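Side-chain contacts in YcaO (Methanopyrus kandleri, PDB 6CIB), which binds ADP and magnesium and probably catalyses the ATP-dependent thioamidation of a peptide backbone: residues R52-Y56 against G57-H61; L250-A253 against Q254-M258; G297-I301 against D302-R306; G278-T281 against P282-K286. One frame throughout, in Å; residues are numbered along the deposited sequence.

Overall arrangement
All four contacts are local, each within one continuous run of chain. Interaction 1 is the turn of the hairpin of strands 45-54 and 57-64. Interaction 2 lies in helix 241-260, which packs on that same hairpin; the centres of the two contacts are 20 Å apart and their nearest atoms about 5 Å. Both are near the nucleotide: the side chain of E251 is about 4 Å from a bound ADP, and that of H61 about 9 Å. Interaction 4 starts the next helix, 282-288, its centre 19 Å from that of interaction 2. Interaction 3 takes in strand 298-300 and the turn that leaves it, on the opposite side of the chain's centre from interaction 1. Interactions 3 and 4 lie away from the known sites.

Interaction 1: residues R52-Y56 against G57-H61; sequences RRSQY and GEFYH
R53 and E58 form a salt bridge, NH1 to OE1 at 2.7 Å. The guanidinium and carboxylate planes are 26° apart. The same OE1 also pairs with R51, so one oxygen serves two arginines. Four backbone bonds join the strands. R52 N donates to F59 O at 2.8 Å, and F59 N returns a bond to R52 O, also at 2.8 Å. S54 N reaches G57 O at 3.0 Å. G57 N closes the end on S54 O. This is a two-residue beta hairpin with a type I turn, linking strands 45-54 and 57-64. S54 adds an ST turn: its OG, set between the backbone N and the carbonyl carbon (chi1 74°), accepts from Y56 N at 3.1 Å. That OG is also bonded to E86. It lies at the edge of the F59 ring, 3.7 Å from CE2. R52 is buried, and all three of its guanidinium nitrogens are hydrogen-bonded; NH2 pairs with E86 and NE with V32 O. H61 NE2 sits at the edge of this guanidinium and 3.5 Å from R52 CD. The H61 side chain is about 7 Å from that of the magnesium ligand E81.

Interaction 2: residues L250-A253 against Q254-M258; sequences LEVA and QGLSM
V252 and L256 lie side by side one helical turn apart and point the same way. V252 CG1 touches L256 CD1 at 4.0 Å. V252 brings this methyl forward by setting CG1 anti to the backbone N (chi1 167°). L256 sets CG anti to the carbonyl carbon (chi1 -64°). Its CG therefore also rests near the backbone, 3.4 Å from V252 O. V232, V201 and V42 border this apolar pair. E251 and Q254 meet differently. Their side chains cross at a slant. The closer approach is Q254 CB to E251 O, 3.4 Å. The run is a regular alpha helix, part of helix 241-260, which packs against the sheet of strands 34-42, 45-54 and 57-64. Successive i to i+4 bonds hold it. G255 N donates to E251 O at 2.8 Å, and L256 N to V252 O at 2.9 Å. A253 and S257 share the face toward the sheet, where A253 meets I45 and V42. S257 OG is satisfied by D40, and E251 OE1 by F235 N. The Q254 side chain lies about 3 Å from that of K64, a residue that binds ADP. The E251 side chain itself comes within about 4 Å of the nucleotide.

Interaction 3: residues G297-I301 against D302-R306; sequences GTVEI and DDLDR
V299 and L304 are brought together by two first torsions. V299 sets CG1 anti to the backbone N (chi1 -176°). L304 sets CG anti to the carbonyl carbon (chi1 -57°). V299 CG1 then meets L304 CD2 at 3.9 Å, with the two side chains crossing at about a right angle. L208 of strand 203-209 touches both, so the pair is part of a larger apolar patch. On L304, CB also passes 3.4 Å from I301 O. D303 also sets CG anti to the carbonyl carbon, and its OD2 lies 3.5 Å from E300 CB. The contact there is with the aliphatic part of E300 and not with its carboxylate. The chain between them is a short 3-10 turn that leads out of strand 298-300, which pairs in parallel with strand 183-185. Two successive i to i+3 bonds define it. D303 N donates to E300 O at 3.1 Å, and L304 N to I301 O at 3.1 Å. I301 O takes a second bond from a water at 2.6 Å. The same water also donates to L304 O at 2.6 Å and so bridges the two carbonyls. The E300 and D302 side chains run alongside each other, E300 OE1 4.9 Å from D302 OD1. These like charges are near each other but not in contact, and H187 touches both side chains. The I301 side chain turns to V245 of helix 241-260, while L304 meets P241 at the start of that helix.

Interaction 4: residues G278-T281 against P282-K286; sequences GKLT and PERLK
T281, L280 and R284 carry most of this surface contact. T281 contributes the most. Its CG2 lies over the first turn of helix 282-288, 3.7 Å from R284 CB and 3.2 Å from R284 N. Its OG1 lies beside the proline ring, 3.5 Å from P282 CD. The hydroxyl makes no capping bond, although T281 is the N-cap residue. T281 O accepts from L285 N at 2.9 Å, the first i to i+4 bond of the helix. L280 divides its two methyls between two residues of the helix. CD1 sits on the aliphatic part of R284, 3.6 Å from CG. CD2 touches L285 CD1 at 4.0 Å, where the two leucines cross at about a right angle. R284 sets CG anti to its backbone N (chi1 175°), which carries that carbon to L280. Its chain then bends at the next two torsions, and the guanidinium turns off from the contact. L285 also packs on V228, and P282 on M231, so V228 and M231 border the helix start. Proline at the first helical position is well suited there, since it has no N-H to leave without a partner. The leucine before the N-cap, meeting the leucine at the fourth helical position, makes the hydrophobic staple found at the N-termini of alpha helices.

Interaction 1: residues R52-Y56 against G57-H61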
loop_
_atom_site.group_PDB
_atom_site.type_symbol
_atom_site.label_atom_id
_atom_site.label_comp_id
_atom_site.label_asym_id
_atom_site.label_seq_id
_atom_site.Cartn_x
_atom_site.Cartn_y
_atom_site.Cartn_z
ATOM N N ARG A 52 -9.096 -15.670 7.605
ATOM C CA ARG A 52 -9.293 -14.981 8.885
ATOM C C ARG A 52 -10.790 -14.826 9.214
ATOM O O ARG A 52 -11.578 -14.478 8.337
ATOM C CB ARG A 52 -8.633 -13.595 8.824
ATOM C CG ARG A 52 -8.467 -12.916 10.170
ATOM C CD ARG A 52 -8.060 -11.455 10.060
ATOM N NE ARG A 52 -8.615 -10.724 11.200
ATOM C CZ ARG A 52 -9.518 -9.756 11.122
ATOM N NH1 ARG A 52 -9.968 -9.330 9.951
ATOM N NH2 ARG A 52 -9.960 -9.194 12.231
ATOM N N ARG A 53 -11.158 -15.074 10.475
ATOM C CA ARG A 53 -12.537 -14.916 10.959
ATOM C C ARG A 53 -12.642 -13.765 11.936
ATOM O O ARG A 53 -11.799 -13.643 12.825
ATOM C CB ARG A 53 -12.997 -16.167 11.714
ATOM C CG ARG A 53 -13.409 -17.336 10.857
ATOM C CD ARG A 53 -14.430 -18.181 11.613
ATOM N NE ARG A 53 -14.322 -19.608 11.309
ATOM C CZ ARG A 53 -14.659 -20.180 10.150
ATOM N NH1 ARG A 53 -15.129 -19.455 9.136
ATOM N NH2 ARG A 53 -14.514 -21.492 10.000
ATOM N N SER A 54 -13.688 -12.950 11.796
ATOM C CA SER A 54 -14.048 -11.926 12.803
ATOM C C SER A 54 -15.569 -11.769 12.878
ATOM O O SER A 54 -16.300 -12.441 12.143
ATOM C CB SER A 54 -13.380 -10.582 12.482
ATOM O OG SER A 54 -14.003 -9.942 11.374
ATOM N N GLN A 55 -16.044 -10.867 13.735
ATOM C CA GLN A 55 -17.476 -10.513 13.762
ATOM C C GLN A 55 -17.963 -9.989 12.404
ATOM O O GLN A 55 -19.162 -9.980 12.143
ATOM C CB GLN A 55 -17.780 -9.487 14.861
ATOM C CG GLN A 55 -17.318 -8.082 14.528
ATOM C CD GLN A 55 -17.973 -7.006 15.362
ATOM O OE1 GLN A 55 -17.588 -6.777 16.504
ATOM N NE2 GLN A 55 -18.944 -6.315 14.780
ATOM N N TYR A 56 -17.028 -9.563 11.545
ATOM C CA TYR A 56 -17.368 -8.999 10.233
ATOM C C TYR A 56 -17.457 -10.045 9.131
ATOM O O TYR A 56 -17.871 -9.740 8.010
ATOM C CB TYR A 56 -16.430 -7.837 9.875
ATOM C CG TYR A 56 -16.553 -6.710 10.879
ATOM C CD1 TYR A 56 -17.652 -5.839 10.849
ATOM C CD2 TYR A 56 -15.608 -6.544 11.894
ATOM C CE1 TYR A 56 -17.788 -4.816 11.778
ATOM C CE2 TYR A 56 -15.742 -5.527 12.842
ATOM C CZ TYR A 56 -16.837 -4.668 12.777
ATOM O OH TYR A 56 -16.989 -3.653 13.701
ATOM N N GLY A 57 -17.099 -11.282 9.463
ATOM C CA GLY A 57 -17.193 -12.391 8.516
ATOM C C GLY A 57 -15.872 -13.103 8.302
ATOM O O GLY A 57 -14.972 -13.036 9.138
ATOM N N GLU A 58 -15.776 -13.799 7.175
ATOM C CA GLU A 58 -14.583 -14.548 6.813
ATOM C C GLU A 58 -13.873 -13.835 5.675
ATOM O O GLU A 58 -14.508 -13.448 4.696
ATOM C CB GLU A 58 -14.950 -15.971 6.403
ATOM C CG GLU A 58 -13.764 -16.908 6.299
ATOM C CD GLU A 58 -14.156 -18.269 5.773
ATOM O OE1 GLU A 58 -14.317 -19.187 6.605
ATOM O OE2 GLU A 58 -14.316 -18.411 4.539
ATOM N N PHE A 59 -12.557 -13.667 5.821
ATOM C CA PHE A 59 -11.742 -12.946 4.847
ATOM C C PHE A 59 -10.490 -13.721 4.455
ATOM O O PHE A 59 -9.943 -14.487 5.259
ATOM C CB PHE A 59 -11.339 -11.566 5.390
ATOM C CG PHE A 59 -12.499 -10.727 5.865
ATOM C CD1 PHE A 59 -13.304 -10.035 4.954
ATOM C CD2 PHE A 59 -12.789 -10.626 7.234
ATOM C CE1 PHE A 59 -14.375 -9.262 5.396
ATOM C CE2 PHE A 59 -13.858 -9.853 7.680
ATOM C CZ PHE A 59 -14.651 -9.170 6.760
ATOM N N TYR A 60 -10.063 -13.522 3.210
ATOM C CA TYR A 60 -8.751 -13.959 2.742
ATOM C C TYR A 60 -7.778 -12.789 2.726
ATOM O O TYR A 60 -8.097 -11.717 2.213
ATOM C CB TYR A 60 -8.835 -14.605 1.354
ATOM C CG TYR A 60 -9.482 -15.969 1.359
ATOM C CD1 TYR A 60 -8.745 -17.114 1.685
ATOM C CD2 TYR A 60 -10.842 -16.120 1.049
ATOM C CE1 TYR A 60 -9.341 -18.370 1.705
ATOM C CE2 TYR A 60 -11.447 -17.375 1.053
ATOM C CZ TYR A 60 -10.696 -18.493 1.382
ATOM O OH TYR A 60 -11.293 -19.734 1.387
ATOM N N HIS A 61 -6.607 -12.994 3.323
ATOM C CA HIS A 61 -5.518 -12.013 3.285
ATOM C C HIS A 61 -4.275 -12.696 2.741
ATOM O O HIS A 61 -4.097 -13.909 2.904
ATOM C CB HIS A 61 -5.236 -11.422 4.670
ATOM C CG HIS A 61 -6.454 -10.896 5.368
ATOM N ND1 HIS A 61 -7.142 -9.780 4.936
ATOM C CD2 HIS A 61 -7.109 -11.336 6.471
ATOM C CE1 HIS A 61 -8.166 -9.558 5.741
ATOM N NE2 HIS A 61 -8.166 -10.485 6.683
#

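Interaction 2: residues L250-A253 against Q254-M258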
loop_
_atom_site.group_PDB
_atom_site.type_symbol
_atom_site.label_atom_id
_atom_site.label_comp_id
_atom_site.label_asym_id
_atom_site.label_seq_id
_atom_site.Cartn_x
_atom_site.Cartn_y
_atom_site.Cartn_z
ATOM N N LEU A 250 6.616 -8.182 -6.633
ATOM C CA LEU A 250 6.040 -8.994 -5.553
ATOM C C LEU A 250 4.504 -8.933 -5.512
ATOM O O LEU A 250 3.854 -9.935 -5.228
ATOM C CB LEU A 250 6.632 -8.601 -4.190
ATOM C CG LEU A 250 8.118 -8.903 -3.938
ATOM C CD1 LEU A 250 8.537 -8.346 -2.590
ATOM C CD2 LEU A 250 8.454 -10.383 -3.999
ATOM N N GLU A 251 3.946 -7.759 -5.807
ATOM C CA GLU A 251 2.501 -7.589 -5.895
ATOM C C GLU A 251 1.896 -8.364 -7.063
ATOM O O GLU A 251 0.834 -8.953 -6.916
ATOM C CB GLU A 251 2.106 -6.110 -5.929
ATOM C CG GLU A 251 1.496 -5.623 -4.617
ATOM C CD GLU A 251 1.067 -4.165 -4.649
ATOM O OE1 GLU A 251 0.560 -3.694 -5.694
ATOM O OE2 GLU A 251 1.243 -3.476 -3.617
ATOM N N VAL A 252 2.599 -8.390 -8.199
ATOM C CA VAL A 252 2.218 -9.238 -9.341
ATOM C C VAL A 252 2.157 -10.717 -8.928
ATOM O O VAL A 252 1.145 -11.378 -9.153
ATOM C CB VAL A 252 3.154 -9.015 -10.546
ATOM C CG1 VAL A 252 2.969 -10.096 -11.602
ATOM C CG2 VAL A 252 2.911 -7.642 -11.154
ATOM N N ALA A 253 3.219 -11.218 -8.295
ATOM C CA ALA A 253 3.238 -12.614 -7.828
ATOM C C ALA A 253 2.061 -12.904 -6.891
ATOM O O ALA A 253 1.392 -13.917 -7.046
ATOM C CB ALA A 253 4.563 -12.941 -7.151
ATOM N N GLN A 254 1.817 -12.002 -5.937
ATOM C CA GLN A 254 0.666 -12.076 -5.047
ATOM C C GLN A 254 -0.659 -12.128 -5.824
ATOM O O GLN A 254 -1.526 -12.969 -5.529
ATOM C CB GLN A 254 0.668 -10.892 -4.086
ATOM C CG GLN A 254 -0.438 -10.919 -3.037
ATOM C CD GLN A 254 -0.226 -9.862 -1.971
ATOM O OE1 GLN A 254 0.114 -10.175 -0.830
ATOM N NE2 GLN A 254 -0.385 -8.608 -2.346
ATOM N N GLY A 255 -0.790 -11.237 -6.811
ATOM C CA GLY A 255 -1.962 -11.184 -7.689
ATOM C C GLY A 255 -2.210 -12.501 -8.408
ATOM O O GLY A 255 -3.344 -12.980 -8.451
ATOM N N LEU A 256 -1.142 -13.094 -8.945
ATOM C CA LEU A 256 -1.236 -14.374 -9.651
ATOM C C LEU A 256 -1.616 -15.531 -8.755
ATOM O O LEU A 256 -2.406 -16.394 -9.163
ATOM C CB LEU A 256 0.052 -14.683 -10.422
ATOM C CG LEU A 256 0.388 -13.714 -11.561
ATOM C CD1 LEU A 256 1.809 -13.915 -12.061
ATOM C CD2 LEU A 256 -0.622 -13.840 -12.690
ATOM N N SER A 257 -1.073 -15.544 -7.535
ATOM C CA SER A 257 -1.461 -16.526 -6.526
ATOM C C SER A 257 -2.961 -16.458 -6.239
ATOM O O SER A 257 -3.636 -17.494 -6.224
ATOM C CB SER A 257 -0.654 -16.337 -5.237
ATOM O OG SER A 257 -1.193 -17.117 -4.183
HETATM N N MSE A 258 -3.469 -15.239 -6.037
HETATM C CA MSE A 258 -4.894 -14.993 -5.756
HETATM C C MSE A 258 -5.801 -15.417 -6.882
HETATM O O MSE A 258 -6.846 -16.046 -6.640
HETATM C CB MSE A 258 -5.168 -13.504 -5.542
HETATM C CG MSE A 258 -4.282 -12.871 -4.489
HETATM SE SE MSE A 258 -4.888 -13.465 -2.727
HETATM C CE MSE A 258 -5.202 -11.563 -2.294
#

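Interaction 3: residues G297-I301 against D302-R306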
loop_
_atom_site.group_PDB
_atom_site.type_symbol
_atom_site.label_atom_id
_atom_site.label_comp_id
_atom_site.label_asym_id
_atom_site.label_seq_id
_atom_site.Cartn_x
_atom_site.Cartn_y
_atom_site.Cartn_z
ATOM N N GLY A 297 7.994 6.750 -23.912
ATOM C CA GLY A 297 9.407 6.898 -23.561
ATOM C C GLY A 297 9.980 5.768 -22.719
ATOM O O GLY A 297 9.289 4.795 -22.402
ATOM N N THR A 298 11.253 5.906 -22.358
ATOM C CA THR A 298 11.961 4.896 -21.571
ATOM C C THR A 298 12.870 5.552 -20.538
ATOM O O THR A 298 13.461 6.598 -20.811
ATOM C CB THR A 298 12.729 3.875 -22.457
ATOM O OG1 THR A 298 13.383 2.910 -21.622
ATOM C CG2 THR A 298 13.772 4.549 -23.367
ATOM N N VAL A 299 12.956 4.943 -19.352
ATOM C CA VAL A 299 13.809 5.432 -18.259
ATOM C C VAL A 299 14.738 4.309 -17.797
ATOM O O VAL A 299 14.299 3.172 -17.613
ATOM C CB VAL A 299 12.980 5.983 -17.064
ATOM C CG1 VAL A 299 13.879 6.575 -15.985
ATOM C CG2 VAL A 299 11.996 7.045 -17.522
ATOM N N GLU A 300 16.019 4.639 -17.634
ATOM C CA GLU A 300 17.022 3.720 -17.104
ATOM C C GLU A 300 17.067 3.861 -15.589
ATOM O O GLU A 300 17.155 4.985 -15.082
ATOM C CB GLU A 300 18.398 4.042 -17.695
ATOM C CG GLU A 300 19.297 2.831 -17.873
ATOM C CD GLU A 300 18.859 1.940 -19.024
ATOM O OE1 GLU A 300 18.673 0.725 -18.794
ATOM O OE2 GLU A 300 18.689 2.451 -20.156
ATOM N N ILE A 301 17.011 2.736 -14.868
ATOM C CA ILE A 301 16.950 2.774 -13.397
ATOM C C ILE A 301 18.145 3.489 -12.742
ATOM O O ILE A 301 17.970 4.224 -11.766
ATOM C CB ILE A 301 16.645 1.391 -12.742
ATOM C CG1 ILE A 301 16.337 1.574 -11.241
ATOM C CG2 ILE A 301 17.760 0.373 -12.999
ATOM C CD1 ILE A 301 15.534 0.461 -10.599
ATOM N N ASP A 302 19.335 3.298 -13.316
ATOM C CA ASP A 302 20.579 3.898 -12.806
ATOM C C ASP A 302 20.617 5.425 -12.925
ATOM O O ASP A 302 21.388 6.074 -12.220
ATOM C CB ASP A 302 21.803 3.282 -13.493
ATOM C CG ASP A 302 21.710 1.777 -13.601
ATOM O OD1 ASP A 302 20.962 1.293 -14.489
ATOM O OD2 ASP A 302 22.374 1.087 -12.798
ATOM N N ASP A 303 19.787 5.982 -13.810
ATOM C CA ASP A 303 19.671 7.430 -13.986
ATOM C C ASP A 303 18.902 8.110 -12.849
ATOM O O ASP A 303 19.001 9.324 -12.678
ATOM C CB ASP A 303 19.013 7.769 -15.334
ATOM C CG ASP A 303 19.911 7.464 -16.539
ATOM O OD1 ASP A 303 21.147 7.326 -16.392
ATOM O OD2 ASP A 303 19.365 7.373 -17.655
ATOM N N LEU A 304 18.136 7.333 -12.086
ATOM C CA LEU A 304 17.335 7.875 -10.992
ATOM C C LEU A 304 18.194 8.197 -9.767
ATOM O O LEU A 304 18.857 7.316 -9.220
ATOM C CB LEU A 304 16.169 6.932 -10.639
ATOM C CG LEU A 304 15.179 6.546 -11.750
ATOM C CD1 LEU A 304 14.174 5.521 -11.247
ATOM C CD2 LEU A 304 14.460 7.757 -12.331
ATOM N N ASP A 305 18.187 9.468 -9.363
ATOM C CA ASP A 305 18.917 9.944 -8.178
ATOM C C ASP A 305 18.346 9.346 -6.898
ATOM O O ASP A 305 17.131 9.237 -6.758
ATOM C CB ASP A 305 18.835 11.475 -8.060
ATOM C CG ASP A 305 19.476 12.203 -9.234
ATOM O OD1 ASP A 305 20.650 11.906 -9.572
ATOM O OD2 ASP A 305 18.800 13.092 -9.806
ATOM N N ARG A 306 19.226 8.958 -5.979
ATOM C CA ARG A 306 18.816 8.654 -4.608
ATOM C C ARG A 306 18.829 9.950 -3.813
ATOM O O ARG A 306 19.885 10.402 -3.371
ATOM C CB ARG A 306 19.716 7.596 -3.962
ATOM C CG ARG A 306 19.349 6.168 -4.338
ATOM C CD ARG A 306 19.474 5.206 -3.162
ATOM N NE ARG A 306 18.389 5.365 -2.189
ATOM C CZ ARG A 306 18.282 4.688 -1.044
ATOM N NH1 ARG A 306 19.195 3.785 -0.697
ATOM N NH2 ARG A 306 17.253 4.916 -0.232
HETATM O O HOH W 1 18.723 4.764 -9.290
#

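Interaction 4: residues G278-T281 against P282-K286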
loop_
_atom_site.group_PDB
_atom_site.type_symbol
_atom_site.label_atom_id
_atom_site.label_comp_id
_atom_site.label_asym_id
_atom_site.label_seq_id
_atom_site.Cartn_x
_atom_site.Cartn_y
_atom_site.Cartn_z
ATOM N N GLY A 278 -19.581 -9.129 -18.477
ATOM C CA GLY A 278 -19.232 -10.388 -19.139
ATOM C C GLY A 278 -17.728 -10.514 -19.303
ATOM O O GLY A 278 -17.007 -9.503 -19.290
ATOM N N LYS A 279 -17.262 -11.755 -19.468
ATOM C CA LYS A 279 -15.834 -12.071 -19.499
ATOM C C LYS A 279 -15.094 -11.434 -20.671
ATOM O O LYS A 279 -15.424 -11.636 -21.843
ATOM C CB LYS A 279 -15.595 -13.582 -19.473
ATOM C CG LYS A 279 -14.205 -13.966 -18.999
ATOM C CD LYS A 279 -13.830 -15.345 -19.494
ATOM C CE LYS A 279 -12.613 -15.872 -18.767
ATOM N NZ LYS A 279 -12.396 -17.296 -19.127
ATOM N N LEU A 280 -14.071 -10.674 -20.320
ATOM C CA LEU A 280 -13.248 -9.982 -21.276
ATOM C C LEU A 280 -12.225 -10.926 -21.907
ATOM O O LEU A 280 -11.847 -11.959 -21.329
ATOM C CB LEU A 280 -12.557 -8.826 -20.559
ATOM C CG LEU A 280 -12.526 -7.387 -21.072
ATOM C CD1 LEU A 280 -13.680 -7.011 -21.987
ATOM C CD2 LEU A 280 -12.494 -6.478 -19.853
ATOM N N THR A 281 -11.789 -10.563 -23.105
ATOM C CA THR A 281 -10.706 -11.252 -23.780
ATOM C C THR A 281 -9.365 -10.563 -23.405
ATOM O O THR A 281 -9.368 -9.357 -23.105
ATOM C CB THR A 281 -11.011 -11.285 -25.301
ATOM O OG1 THR A 281 -10.750 -12.583 -25.828
ATOM C CG2 THR A 281 -10.269 -10.244 -26.064
ATOM N N PRO A 282 -8.230 -11.314 -23.407
ATOM C CA PRO A 282 -6.932 -10.674 -23.118
ATOM C C PRO A 282 -6.616 -9.478 -24.022
ATOM O O PRO A 282 -6.127 -8.452 -23.528
ATOM C CB PRO A 282 -5.914 -11.802 -23.339
ATOM C CG PRO A 282 -6.687 -13.056 -23.096
ATOM C CD PRO A 282 -8.086 -12.782 -23.558
ATOM N N GLU A 283 -6.911 -9.598 -25.320
ATOM C CA GLU A 283 -6.603 -8.517 -26.264
ATOM C C GLU A 283 -7.499 -7.281 -26.084
ATOM O O GLU A 283 -7.036 -6.148 -26.275
ATOM C CB GLU A 283 -6.602 -9.015 -27.716
ATOM C CG GLU A 283 -5.713 -8.207 -28.667
ATOM C CD GLU A 283 -4.230 -8.192 -28.294
ATOM O OE1 GLU A 283 -3.635 -9.274 -28.088
ATOM O OE2 GLU A 283 -3.649 -7.085 -28.217
ATOM N N ARG A 284 -8.758 -7.496 -25.705
ATOM C CA ARG A 284 -9.635 -6.371 -25.365
ATOM C C ARG A 284 -9.245 -5.686 -24.048
ATOM O O ARG A 284 -9.334 -4.457 -23.941
ATOM C CB ARG A 284 -11.126 -6.742 -25.368
ATOM C CG ARG A 284 -12.000 -5.588 -24.891
ATOM C CD ARG A 284 -13.146 -5.255 -25.815
ATOM N NE ARG A 284 -12.758 -4.487 -27.004
ATOM C CZ ARG A 284 -13.167 -3.247 -27.294
ATOM N NH1 ARG A 284 -13.990 -2.578 -26.490
ATOM N NH2 ARG A 284 -12.746 -2.668 -28.409
ATOM N N LEU A 285 -8.824 -6.470 -23.056
ATOM C CA LEU A 285 -8.313 -5.880 -21.813
ATOM C C LEU A 285 -7.145 -4.943 -22.114
ATOM O O LEU A 285 -7.127 -3.813 -21.624
ATOM C CB LEU A 285 -7.963 -6.943 -20.759
ATOM C CG LEU A 285 -7.657 -6.429 -19.335
ATOM C CD1 LEU A 285 -8.732 -5.502 -18.776
ATOM C CD2 LEU A 285 -7.382 -7.589 -18.385
ATOM N N LYS A 286 -6.216 -5.408 -22.955
ATOM C CA LYS A 286 -5.107 -4.595 -23.481
ATOM C C LYS A 286 -5.576 -3.276 -24.099
ATOM O O LYS A 286 -5.019 -2.220 -23.791
ATOM C CB LYS A 286 -4.313 -5.372 -24.539
ATOM C CG LYS A 286 -3.075 -6.085 -24.038
ATOM C CD LYS A 286 -2.237 -6.622 -25.192
ATOM C CE LYS A 286 -1.329 -5.560 -25.798
ATOM N NZ LYS A 286 -0.161 -6.176 -26.486
#